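Local coordinates for sortase family protein (Streptococcus agalactiae, PDB 4D7W) that probably acts as a class C sortase, a cysteine transpeptidase that covalently joins pilin subunits during assembly of the type 2b pilus on the streptococcal surface, at residues N25-Y30 and N52-I57; G61-I66 and L77-S82; L98-D103 and E140-Q145. All coordinates share one frame; numbering follows the deposited sequence.

Contact 1. Residues N25-Y30 and N52-I57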
loop_
_atom_site.group_PDB
_atom_site.type_symbol
_atom_site.label_atom_id
_atom_site.label_comp_id
_atom_site.label_asym_id
_atom_site.label_seq_id
_atom_site.Cartn_x
_atom_site.Cartn_y
_atom_site.Cartn_z
ATOM N N ASN A 25 -14.311 1.083 9.907
ATOM C CA ASN A 25 -15.297 0.005 9.762
ATOM C C ASN A 25 -15.668 -0.273 8.304
ATOM O O ASN A 25 -15.724 -1.424 7.878
ATOM C CB ASN A 25 -16.565 0.324 10.568
ATOM C CG ASN A 25 -16.405 0.021 12.038
ATOM O OD1 ASN A 25 -15.351 -0.437 12.469
ATOM N ND2 ASN A 25 -17.455 0.287 12.828
ATOM N N ARG A 26 -15.908 0.783 7.533
ATOM C CA ARG A 26 -16.154 0.626 6.098
ATOM C C ARG A 26 -14.979 -0.036 5.373
ATOM O O ARG A 26 -15.167 -0.830 4.450
ATOM C CB ARG A 26 -16.446 1.985 5.458
ATOM C CG ARG A 26 -17.808 2.584 5.834
ATOM C CD ARG A 26 -18.144 3.767 4.914
ATOM N NE ARG A 26 -18.505 3.311 3.567
ATOM C CZ ARG A 26 -17.843 3.627 2.449
ATOM N NH1 ARG A 26 -16.774 4.416 2.495
ATOM N NH2 ARG A 26 -18.260 3.156 1.274
ATOM N N ALA A 27 -13.769 0.305 5.782
ATOM C CA ALA A 27 -12.588 -0.269 5.125
ATOM C C ALA A 27 -12.460 -1.736 5.505
ATOM O O ALA A 27 -12.124 -2.559 4.679
ATOM C CB ALA A 27 -11.333 0.509 5.495
ATOM N N LYS A 28 -12.797 -2.068 6.751
ATOM C CA LYS A 28 -12.784 -3.463 7.174
ATOM C C LYS A 28 -13.823 -4.269 6.423
ATOM O O LYS A 28 -13.567 -5.384 5.978
ATOM C CB LYS A 28 -13.014 -3.569 8.676
ATOM C CG LYS A 28 -11.891 -2.981 9.492
ATOM C CD LYS A 28 -12.108 -3.300 10.960
ATOM C CE LYS A 28 -10.965 -2.798 11.795
ATOM N NZ LYS A 28 -11.255 -3.104 13.228
ATOM N N GLU A 29 -15.013 -3.708 6.291
ATOM C CA GLU A 29 -16.062 -4.375 5.550
ATOM C C GLU A 29 -15.593 -4.608 4.114
ATOM O O GLU A 29 -15.752 -5.692 3.564
ATOM C CB GLU A 29 -17.339 -3.545 5.573
ATOM C CG GLU A 29 -18.552 -4.319 5.189
ATOM C CD GLU A 29 -18.898 -5.381 6.214
ATOM O OE1 GLU A 29 -18.354 -5.335 7.344
ATOM O OE2 GLU A 29 -19.718 -6.260 5.890
ATOM N N TYR A 30 -15.011 -3.575 3.518
ATOM C CA TYR A 30 -14.473 -3.675 2.168
ATOM C C TYR A 30 -13.484 -4.833 2.038
ATOM O O TYR A 30 -13.614 -5.673 1.154
ATOM C CB TYR A 30 -13.806 -2.367 1.787
ATOM C CG TYR A 30 -13.262 -2.319 0.372
ATOM C CD1 TYR A 30 -14.056 -1.872 -0.688
ATOM C CD2 TYR A 30 -11.946 -2.682 0.101
ATOM C CE1 TYR A 30 -13.558 -1.796 -1.977
ATOM C CE2 TYR A 30 -11.433 -2.614 -1.186
ATOM C CZ TYR A 30 -12.245 -2.169 -2.223
ATOM O OH TYR A 30 -11.735 -2.106 -3.499
ATOM N N ASN A 52 -12.689 4.266 -4.374
ATOM C CA ASN A 52 -12.261 5.647 -4.178
ATOM C C ASN A 52 -12.828 6.298 -2.917
ATOM O O ASN A 52 -12.246 7.247 -2.389
ATOM C CB ASN A 52 -12.620 6.496 -5.399
ATOM C CG ASN A 52 -11.732 6.191 -6.587
ATOM O OD1 ASN A 52 -10.607 5.716 -6.425
ATOM N ND2 ASN A 52 -12.227 6.467 -7.787
ATOM N N SER A 53 -13.950 5.781 -2.430
ATOM C CA SER A 53 -14.555 6.303 -1.211
ATOM C C SER A 53 -13.938 5.700 0.043
ATOM O O SER A 53 -14.260 6.128 1.152
ATOM C CB SER A 53 -16.059 6.024 -1.198
ATOM O OG SER A 53 -16.301 4.641 -0.956
ATOM N N GLN A 54 -13.103 4.667 -0.107
ATOM C CA GLN A 54 -12.565 4.010 1.082
ATOM C C GLN A 54 -11.341 4.769 1.569
ATOM O O GLN A 54 -10.539 5.213 0.763
ATOM C CB GLN A 54 -12.215 2.535 0.800
ATOM C CG GLN A 54 -13.419 1.685 0.402
ATOM C CD GLN A 54 -14.388 1.461 1.566
ATOM O OE1 GLN A 54 -14.014 1.618 2.725
ATOM N NE2 GLN A 54 -15.627 1.096 1.257
ATOM N N LEU A 55 -11.211 4.915 2.887
ATOM C CA LEU A 55 -10.053 5.557 3.521
ATOM C C LEU A 55 -9.815 6.968 2.975
ATOM O O LEU A 55 -8.678 7.410 2.843
ATOM C CB LEU A 55 -8.792 4.694 3.332
ATOM C CG LEU A 55 -8.908 3.317 3.990
ATOM C CD1 LEU A 55 -7.616 2.522 3.796
ATOM C CD2 LEU A 55 -9.218 3.496 5.452
ATOM N N ALA A 56 -10.892 7.662 2.636
ATOM C CA ALA A 56 -10.781 8.979 2.029
ATOM C C ALA A 56 -11.251 10.029 3.013
ATOM O O ALA A 56 -12.373 9.937 3.509
ATOM C CB ALA A 56 -11.603 9.049 0.727
ATOM N N ILE A 57 -10.403 11.013 3.320
ATOM C CA ILE A 57 -10.827 12.101 4.210
ATOM C C ILE A 57 -10.835 13.459 3.509
ATOM O O ILE A 57 -11.087 14.486 4.146
ATOM C CB ILE A 57 -9.936 12.217 5.445
ATOM C CG1 ILE A 57 -8.554 12.736 5.048
ATOM C CG2 ILE A 57 -9.852 10.875 6.183
ATOM C CD1 ILE A 57 -7.610 12.850 6.235
HETATM O O HOH W 1 -15.398 5.661 4.288
HETATM O O HOH W 2 -17.380 -0.611 2.766
#
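Q54 lies against the helix through its side chain, between Y30 and R26, and divides this contact into a close-packed inner part and a wetter outer one. On the inner side its CG sits over one face of the Y30 ring, 4.2 Å from the centroid, a CH-pi contact. Y30 CG stands anti to the backbone N (chi1 -177°). Next to it, A27 CB meets L55 CD2 at 3.7 Å, an apolar contact. The outer side is held less firmly. The Q54 chain bends at chi2 (-70°), and its NE2 comes over the R26 guanidinium toward the rim, with the two flat groups 21° apart; two donors meet here, so the approach is a contact and not a hydrogen bond. D50 OD1 takes a hydrogen bond from Q54 NE2 and forms a long, weak ion pair with R26. R26 NH2 reaches S53 OG in a weak hydrogen bond of 3.3 Å, and S53 OG is also bonded to D50 O. One water links R26 O with Q54 NE2; another binds R26 NH1 at 2.6 Å and reaches S53 O only weakly. The contact thus docks the loop between helix 45-52 and strand 62-68 onto helix 17-31, with L98 and I100 against A27, and M43 and helix 45-52 beside Y30.

Contact 2. Residues G61-I66 and L77-S82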
loop_
_atom_site.group_PDB
_atom_site.type_symbol
_atom_site.label_atom_id
_atom_site.label_comp_id
_atom_site.label_asym_id
_atom_site.label_seq_id
_atom_site.Cartn_x
_atom_site.Cartn_y
_atom_site.Cartn_z
ATOM N N GLY A 61 -7.165 11.729 -2.652
ATOM C CA GLY A 61 -6.792 10.334 -2.841
ATOM C C GLY A 61 -5.797 9.785 -1.807
ATOM O O GLY A 61 -5.434 8.603 -1.853
ATOM N N ASN A 62 -5.363 10.637 -0.878
ATOM C CA ASN A 62 -4.307 10.300 0.083
ATOM C C ASN A 62 -4.881 9.435 1.208
ATOM O O ASN A 62 -5.790 9.866 1.907
ATOM C CB ASN A 62 -3.680 11.588 0.634
ATOM C CG ASN A 62 -2.493 11.334 1.564
ATOM O OD1 ASN A 62 -2.188 10.189 1.944
ATOM N ND2 ASN A 62 -1.823 12.413 1.946
ATOM N N MET A 63 -4.363 8.213 1.347
ATOM C CA MET A 63 -4.882 7.213 2.293
ATOM C C MET A 63 -4.132 7.193 3.608
ATOM O O MET A 63 -4.536 6.502 4.553
ATOM C CB MET A 63 -4.763 5.795 1.725
ATOM C CG MET A 63 -5.774 5.323 0.751
ATOM S SD MET A 63 -5.182 3.692 0.209
ATOM C CE MET A 63 -6.348 3.430 -1.114
ATOM N N GLY A 64 -2.996 7.877 3.638
ATOM C CA GLY A 64 -2.053 7.738 4.733
ATOM C C GLY A 64 -0.631 7.730 4.192
ATOM O O GLY A 64 -0.373 8.273 3.133
ATOM N N TYR A 65 0.300 7.130 4.922
ATOM C CA TYR A 65 1.687 7.181 4.517
ATOM C C TYR A 65 2.442 5.960 4.999
ATOM O O TYR A 65 2.079 5.340 6.005
ATOM C CB TYR A 65 2.361 8.462 5.022
ATOM C CG TYR A 65 2.382 8.662 6.523
ATOM C CD1 TYR A 65 1.311 9.264 7.190
ATOM C CD2 TYR A 65 3.493 8.286 7.275
ATOM C CE1 TYR A 65 1.344 9.465 8.570
ATOM C CE2 TYR A 65 3.532 8.476 8.660
ATOM C CZ TYR A 65 2.459 9.068 9.298
ATOM O OH TYR A 65 2.502 9.251 10.671
ATOM N N ILE A 66 3.496 5.627 4.264
ATOM C CA ILE A 66 4.309 4.462 4.565
ATOM C C ILE A 66 5.678 4.901 5.077
ATOM O O ILE A 66 6.220 5.915 4.639
ATOM C CB ILE A 66 4.480 3.559 3.332
ATOM C CG1 ILE A 66 5.262 2.295 3.694
ATOM C CG2 ILE A 66 5.150 4.325 2.195
ATOM C CD1 ILE A 66 5.451 1.355 2.516
ATOM N N LEU A 77 0.643 7.687 0.648
ATOM C CA LEU A 77 0.035 6.593 -0.116
ATOM C C LEU A 77 -1.241 7.043 -0.786
ATOM O O LEU A 77 -2.136 7.523 -0.098
ATOM C CB LEU A 77 -0.330 5.410 0.792
ATOM C CG LEU A 77 0.767 4.538 1.366
ATOM C CD1 LEU A 77 0.125 3.457 2.230
ATOM C CD2 LEU A 77 1.577 3.925 0.235
ATOM N N TYR A 78 -1.368 6.850 -2.095
ATOM C CA TYR A 78 -2.588 7.273 -2.777
ATOM C C TYR A 78 -3.393 6.108 -3.368
ATOM O O TYR A 78 -2.845 5.049 -3.667
ATOM C CB TYR A 78 -2.238 8.287 -3.877
ATOM C CG TYR A 78 -1.801 9.636 -3.330
ATOM C CD1 TYR A 78 -0.480 9.867 -2.978
ATOM C CD2 TYR A 78 -2.719 10.673 -3.148
ATOM C CE1 TYR A 78 -0.070 11.093 -2.470
ATOM C CE2 TYR A 78 -2.319 11.897 -2.629
ATOM C CZ TYR A 78 -0.988 12.095 -2.299
ATOM O OH TYR A 78 -0.567 13.290 -1.790
ATOM N N HIS A 79 -4.699 6.324 -3.546
ATOM C CA HIS A 79 -5.532 5.427 -4.341
ATOM C C HIS A 79 -4.967 5.251 -5.748
ATOM O O HIS A 79 -4.641 6.229 -6.416
ATOM C CB HIS A 79 -6.971 5.955 -4.464
ATOM C CG HIS A 79 -7.775 5.883 -3.193
ATOM N ND1 HIS A 79 -7.656 6.810 -2.181
ATOM C CD2 HIS A 79 -8.726 5.008 -2.785
ATOM C CE1 HIS A 79 -8.497 6.512 -1.203
ATOM N NE2 HIS A 79 -9.157 5.420 -1.542
ATOM N N GLY A 80 -4.868 4.006 -6.206
ATOM C CA GLY A 80 -4.568 3.744 -7.604
ATOM C C GLY A 80 -3.101 3.948 -7.918
ATOM O O GLY A 80 -2.326 4.355 -7.062
ATOM N N THR A 81 -2.712 3.660 -9.153
ATOM C CA THR A 81 -1.303 3.725 -9.538
ATOM C C THR A 81 -1.096 4.532 -10.811
ATOM O O THR A 81 -0.256 4.190 -11.641
ATOM C CB THR A 81 -0.731 2.323 -9.741
ATOM O OG1 THR A 81 -1.620 1.588 -10.580
ATOM C CG2 THR A 81 -0.631 1.599 -8.412
ATOM N N SER A 82 -1.862 5.608 -10.957
ATOM C CA SER A 82 -1.727 6.501 -12.104
ATOM C C SER A 82 -0.331 7.125 -12.161
ATOM O O SER A 82 0.368 7.189 -11.144
ATOM C CB SER A 82 -2.793 7.596 -12.041
ATOM O OG SER A 82 -2.698 8.316 -10.824
#
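M63 reaches from one strand of the hairpin to the H79 ring on the other, the two side chains crossing at about a right angle. Its CB lies 3.6 Å from L77 O. CG, anti to the carbonyl carbon (chi1 -80°), passes H79 CE1 at 3.6 Å. Beyond it the chain is extended: SD stands 4.6 Å from the imidazole centroid, and CE ends over the middle of the ring face, 3.4 Å from that centroid, in a CH-pi contact. The ring is held from its edge as well. G61 O accepts from both H79 N and H79 ND1, each at 2.9 Å; the ND1 donor stands above the carbonyl plane, while the oxygen stays close to the plane of the ring. With NE2 probably hydrogen-bonded to Q54 O, both ring nitrogens face carbonyl oxygens, consistent with a doubly protonated imidazole. Nearly straight backbone bonds, M63 N to L77 O and L77 N to G64 O, tie the antiparallel strands, and Y78 CE2 packs on N62 CB. This β-hairpin belongs to the sortase β-barrel: strand 132-137 flanks 62-68, strand 90-92 runs beside 73-79, L77 and I66 meet L109 of strand 105-115, and helix 3-13 lies against N62 and Y78.

Contact 3. Residues L98-D103 and E140-Q145; sequences LPIGGD and ETYTYQ
I100 and Y142 make the main apolar contact, their side chains lying side by side and pointing the same way. I100 CA sits over the ring face toward its rim, 3.9 Å from the centroid, in a CH-pi contact, while CB packs on Y142 CE2 at 3.7 Å. CG2, anti to the carbonyl carbon of I100, continues this line to the phenol end, 3.7 Å from Y142 OH. Close oxygens form a second group. I100 O comes to 3.3 Å from Y142 CE2, and P99 O lies over the same ring, 4.2 Å from Y142 CG. At the neighbouring tyrosine the backbone is touched: Y144 OH stands 3.3 Å from G101 CA, a glycine with no side chain in the way. Conventional polar bonds are made with third parties. Y144 OH is hydrogen-bonded to D167 OD1, whose other oxygen, OD2, is bonded to G102 N, so one carboxylate ties both. The loop between strands 90-92 and 105-115 is seated on strand 140-152 by aromatic and aliphatic surfaces, at the cost of one buried oxygen, P99 O, left without a polar partner; D167 supplies part of the loop's polar fastening, and N31 bonds L98 N and G101 O.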
loop_
_atom_site.group_PDB
_atom_site.type_symbol
_atom_site.label_atom_id
_atom_site.label_comp_id
_atom_site.label_asym_id
_atom_site.label_seq_id
_atom_site.Cartn_x
_atom_site.Cartn_y
_atom_site.Cartn_z
ATOM N N LEU A 98 -7.213 -3.091 0.798
ATOM C CA LEU A 98 -6.785 -1.835 1.449
ATOM C C LEU A 98 -5.657 -2.120 2.439
ATOM O O LEU A 98 -5.653 -3.171 3.070
ATOM C CB LEU A 98 -7.965 -1.151 2.178
ATOM C CG LEU A 98 -9.140 -0.801 1.268
ATOM C CD1 LEU A 98 -10.407 -0.383 2.058
ATOM C CD2 LEU A 98 -8.704 0.289 0.283
ATOM N N PRO A 99 -4.703 -1.183 2.576
ATOM C CA PRO A 99 -3.508 -1.377 3.408
ATOM C C PRO A 99 -3.744 -1.388 4.925
ATOM O O PRO A 99 -2.793 -1.185 5.667
ATOM C CB PRO A 99 -2.615 -0.189 3.012
ATOM C CG PRO A 99 -3.573 0.840 2.488
ATOM C CD PRO A 99 -4.610 0.041 1.761
ATOM N N ILE A 100 -4.969 -1.617 5.384
ATOM C CA ILE A 100 -5.200 -1.837 6.818
ATOM C C ILE A 100 -5.187 -3.337 7.145
ATOM O O ILE A 100 -5.452 -3.745 8.273
ATOM C CB ILE A 100 -6.522 -1.235 7.275
ATOM C CG1 ILE A 100 -7.685 -1.847 6.481
ATOM C CG2 ILE A 100 -6.488 0.278 7.108
ATOM C CD1 ILE A 100 -9.039 -1.737 7.180
ATOM N N GLY A 101 -4.900 -4.168 6.150
ATOM C CA GLY A 101 -4.845 -5.603 6.379
ATOM C C GLY A 101 -6.164 -6.184 6.851
ATOM O O GLY A 101 -7.235 -5.669 6.508
ATOM N N GLY A 102 -6.077 -7.237 7.665
ATOM C CA GLY A 102 -7.227 -8.014 8.087
ATOM C C GLY A 102 -6.973 -9.452 7.665
ATOM O O GLY A 102 -6.060 -9.717 6.899
ATOM N N ASP A 103 -7.767 -10.383 8.163
ATOM C CA ASP A 103 -7.635 -11.774 7.761
ATOM C C ASP A 103 -7.901 -11.953 6.258
ATOM O O ASP A 103 -8.819 -11.331 5.705
ATOM C CB ASP A 103 -8.597 -12.637 8.575
ATOM C CG ASP A 103 -8.634 -14.075 8.104
ATOM O OD1 ASP A 103 -7.735 -14.850 8.502
ATOM O OD2 ASP A 103 -9.563 -14.431 7.341
ATOM N N GLU A 140 -3.915 5.229 13.325
ATOM C CA GLU A 140 -3.446 3.882 13.626
ATOM C C GLU A 140 -2.226 3.452 12.838
ATOM O O GLU A 140 -1.945 3.967 11.766
ATOM C CB GLU A 140 -4.580 2.889 13.407
ATOM C CG GLU A 140 -5.505 2.811 14.630
ATOM C CD GLU A 140 -6.906 2.384 14.276
ATOM O OE1 GLU A 140 -7.190 2.243 13.069
ATOM O OE2 GLU A 140 -7.723 2.194 15.199
ATOM N N THR A 141 -1.519 2.475 13.381
ATOM C CA THR A 141 -0.293 1.980 12.786
ATOM C C THR A 141 -0.455 0.516 12.419
ATOM O O THR A 141 -1.062 -0.264 13.172
ATOM C CB THR A 141 0.890 2.165 13.736
ATOM O OG1 THR A 141 1.180 3.561 13.845
ATOM C CG2 THR A 141 2.118 1.463 13.199
ATOM N N TYR A 142 0.045 0.168 11.236
ATOM C CA TYR A 142 0.017 -1.200 10.723
ATOM C C TYR A 142 1.426 -1.632 10.371
ATOM O O TYR A 142 2.062 -1.004 9.541
ATOM C CB TYR A 142 -0.894 -1.302 9.492
ATOM C CG TYR A 142 -2.296 -0.871 9.802
ATOM C CD1 TYR A 142 -2.635 0.481 9.821
ATOM C CD2 TYR A 142 -3.275 -1.805 10.120
ATOM C CE1 TYR A 142 -3.911 0.896 10.154
ATOM C CE2 TYR A 142 -4.561 -1.400 10.438
ATOM C CZ TYR A 142 -4.867 -0.051 10.447
ATOM O OH TYR A 142 -6.132 0.352 10.751
ATOM N N THR A 143 1.911 -2.700 10.997
ATOM C CA THR A 143 3.296 -3.106 10.819
ATOM C C THR A 143 3.417 -4.384 10.009
ATOM O O THR A 143 2.667 -5.340 10.227
ATOM C CB THR A 143 3.980 -3.313 12.164
ATOM O OG1 THR A 143 3.694 -2.189 13.004
ATOM C CG2 THR A 143 5.493 -3.490 11.978
ATOM N N TYR A 144 4.373 -4.394 9.084
ATOM C CA TYR A 144 4.616 -5.546 8.224
ATOM C C TYR A 144 6.087 -5.904 8.273
ATOM O O TYR A 144 6.939 -5.030 8.408
ATOM C CB TYR A 144 4.158 -5.263 6.773
ATOM C CG TYR A 144 2.649 -5.310 6.685
ATOM C CD1 TYR A 144 1.890 -4.197 6.997
ATOM C CD2 TYR A 144 1.987 -6.487 6.349
ATOM C CE1 TYR A 144 0.482 -4.247 6.980
ATOM C CE2 TYR A 144 0.599 -6.551 6.319
ATOM C CZ TYR A 144 -0.149 -5.424 6.629
ATOM O OH TYR A 144 -1.519 -5.482 6.602
ATOM N N GLN A 145 6.372 -7.195 8.172
ATOM C CA GLN A 145 7.739 -7.694 8.285
ATOM C C GLN A 145 8.113 -8.510 7.046
ATOM O O GLN A 145 7.371 -9.415 6.648
ATOM C CB GLN A 145 7.877 -8.535 9.560
ATOM C CG GLN A 145 9.133 -9.348 9.613
ATOM C CD GLN A 145 9.180 -10.228 10.828
ATOM O OE1 GLN A 145 9.242 -11.446 10.721
ATOM N NE2 GLN A 145 9.143 -9.618 11.994
#

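The three contacts, with centres about 13 to 14 Å apart, touch one another through a few side chains. Contact 1 joins contact 2 through Q54 O and H79 NE2, a probable hydrogen bond of 2.7 Å, and through L55 packing on M63. It joins contact 3 apolarly: Y30 CD2 lies 3.4 Å from L98 CD1, and A27 CB 3.6 Å from I100 CD1. Contacts 2 and 3 touch more lightly, M63 SD to P99 CG at 4.0 Å. In contact 3, P99 and Y144 both touch Q169 of strand 167-175, which ends in the TLVTC sequence expected to carry the sortase nucleophile.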